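Local structure of laccase (Uncultured bacterium, 4F7K) at residues A[227-232]-A[375-380]. The protein probably oxidises phenolic and related substrates while reducing dioxygen to water, as multicopper oxidases of the laccase type do. Sequence-based numbering, arbitrary orientation.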
loop_
_atom_site.group_PDB
_atom_site.type_symbol
_atom_site.label_atom_id
_atom_site.label_comp_id
_atom_site.label_asym_id
_atom_site.label_seq_id
_atom_site.Cartn_x
_atom_site.Cartn_y
_atom_site.Cartn_z
ATOM N N LEU A 227 -4.100 8.005 5.630
ATOM C CA LEU A 227 -3.296 6.878 5.171
ATOM C C LEU A 227 -1.849 7.058 5.541
ATOM O O LEU A 227 -1.203 8.026 5.106
ATOM C CB LEU A 227 -3.433 6.667 3.657
ATOM C CG LEU A 227 -4.852 6.411 3.154
ATOM C CD1 LEU A 227 -4.836 6.583 1.650
ATOM C CD2 LEU A 227 -5.371 5.012 3.567
ATOM N N ALA A 228 -1.342 6.154 6.385
ATOM C CA ALA A 228 0.092 6.107 6.628
ATOM C C ALA A 228 0.793 5.412 5.453
ATOM O O ALA A 228 0.128 4.814 4.601
ATOM C CB ALA A 228 0.410 5.420 7.961
ATOM N N PRO A 229 2.136 5.473 5.406
ATOM C CA PRO A 229 2.876 4.844 4.303
ATOM C C PRO A 229 2.436 3.399 4.068
ATOM O O PRO A 229 2.330 2.671 5.032
ATOM C CB PRO A 229 4.353 4.875 4.790
ATOM C CG PRO A 229 4.397 6.046 5.710
ATOM C CD PRO A 229 3.020 6.220 6.320
ATOM N N ALA A 230 2.168 3.017 2.806
ATOM C CA ALA A 230 1.879 1.620 2.383
ATOM C C ALA A 230 0.454 1.152 2.682
ATOM O O ALA A 230 0.066 0.075 2.280
ATOM C CB ALA A 230 2.906 0.620 2.959
ATOM N N GLN A 231 -0.309 1.965 3.398
ATOM C CA GLN A 231 -1.726 1.691 3.730
ATOM C C GLN A 231 -2.644 1.964 2.540
ATOM O O GLN A 231 -2.363 2.820 1.675
ATOM C CB GLN A 231 -2.172 2.531 4.941
ATOM C CG GLN A 231 -1.568 2.047 6.283
ATOM C CD GLN A 231 -2.193 2.721 7.506
ATOM O OE1 GLN A 231 -2.689 3.833 7.409
ATOM N NE2 GLN A 231 -2.171 2.036 8.661
ATOM N N ARG A 232 -3.733 1.209 2.496
ATOM C CA ARG A 232 -4.733 1.321 1.445
ATOM C C ARG A 232 -6.103 1.540 2.059
ATOM O O ARG A 232 -6.388 1.057 3.190
ATOM C CB ARG A 232 -4.774 0.025 0.630
ATOM C CG ARG A 232 -3.736 -0.070 -0.435
ATOM C CD ARG A 232 -2.497 -0.824 0.018
ATOM N NE ARG A 232 -2.808 -2.215 0.283
ATOM C CZ ARG A 232 -2.410 -2.884 1.356
ATOM N NH1 ARG A 232 -1.624 -2.301 2.247
ATOM N NH2 ARG A 232 -2.779 -4.157 1.521
ATOM N N THR A 375 -0.299 -2.966 7.698
ATOM C CA THR A 375 0.665 -1.904 7.908
ATOM C C THR A 375 0.051 -0.943 8.893
ATOM O O THR A 375 -1.091 -0.512 8.707
ATOM C CB THR A 375 0.895 -1.098 6.586
ATOM O OG1 THR A 375 1.222 -1.989 5.519
ATOM C CG2 THR A 375 1.991 -0.047 6.722
ATOM N N THR A 376 0.812 -0.560 9.905
ATOM C CA THR A 376 0.302 0.355 10.883
ATOM C C THR A 376 1.262 1.510 11.150
ATOM O O THR A 376 2.335 1.572 10.558
ATOM C CB THR A 376 -0.116 -0.368 12.170
ATOM O OG1 THR A 376 -0.778 0.560 13.018
ATOM C CG2 THR A 376 1.065 -1.019 12.884
ATOM N N LEU A 377 0.842 2.458 11.973
ATOM C CA LEU A 377 1.649 3.643 12.241
ATOM C C LEU A 377 1.652 3.906 13.711
ATOM O O LEU A 377 0.590 3.955 14.318
ATOM C CB LEU A 377 1.126 4.903 11.521
ATOM C CG LEU A 377 2.075 6.087 11.836
ATOM C CD1 LEU A 377 3.055 6.365 10.705
ATOM C CD2 LEU A 377 1.338 7.358 12.294
ATOM N N VAL A 378 2.838 4.038 14.289
ATOM C CA VAL A 378 2.947 4.365 15.708
ATOM C C VAL A 378 3.624 5.707 15.860
ATOM O O VAL A 378 4.825 5.850 15.609
ATOM C CB VAL A 378 3.719 3.304 16.502
ATOM C CG1 VAL A 378 3.745 3.660 18.000
ATOM C CG2 VAL A 378 3.086 1.923 16.296
ATOM N N ASP A 379 2.837 6.693 16.274
ATOM C CA ASP A 379 3.364 8.022 16.437
ATOM C C ASP A 379 4.413 8.117 17.529
ATOM O O ASP A 379 4.538 7.227 18.380
ATOM C CB ASP A 379 2.256 9.051 16.626
ATOM C CG ASP A 379 2.521 10.334 15.825
ATOM O OD1 ASP A 379 3.626 10.956 15.963
ATOM O OD2 ASP A 379 1.615 10.696 15.033
ATOM N N ALA A 380 5.202 9.186 17.455
ATOM C CA ALA A 380 6.305 9.463 18.376
ATOM C C ALA A 380 5.816 9.500 19.808
ATOM O O ALA A 380 4.794 10.112 20.097
ATOM C CB ALA A 380 6.925 10.801 18.024
#
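The side chain of Gln231 spans the gap to the Thr375 backbone. With CG anti to its own carbonyl carbon (chi1 -72°) and the chain extended from there, Gln231 CG passes 4.0 Å from Thr375 CB and also touches the carbonyl oxygen of that threonine. At the tip the amide splits its work. Gln231 NE2 donates to Thr375 O at 2.8 Å in an almost straight bond (177°), with the acceptor lying in the amide plane although the donor is tilted from the plane of the threonine carbonyl. Gln231 OE1 turns back to its own loop and accepts a hydrogen bond from Ala228 N at 2.9 Å, the donor sitting above the carbonyl plane. Both ends of the flat amide are thus held, which fixes its rotation and ties the strand 375-378 to a type II turn, Ala228 to Gln231, closed by Gln231 N to Ala228 O.

Apolar contacts lie beside this polar link. Thr375 CG2, anti to the backbone N, packs 3.2 Å from Pro229 O and also meets Ala230 CB, while Thr375 OG1 is hydrogen-bonded to His62 NE2. Farther along the strand, Leu377 CB lies 3.7 Å from Ala228 CB, with CD1 leaning on the same methyl and, more loosely, on Pro229 CD. At the other end of the turn, Arg232 NH1 donates edge-on to Ala230 O at 2.9 Å, and NH2 forms a salt bridge with Asp374, just before the strand.

The two segments fall in separate multicopper oxidase family regions, and a turn between strands 226-227 and 232-239 sits against an edge strand of a mixed sheet; this buried patch is consistent with a contact between two cupredoxin-like domains of a three-domain laccase.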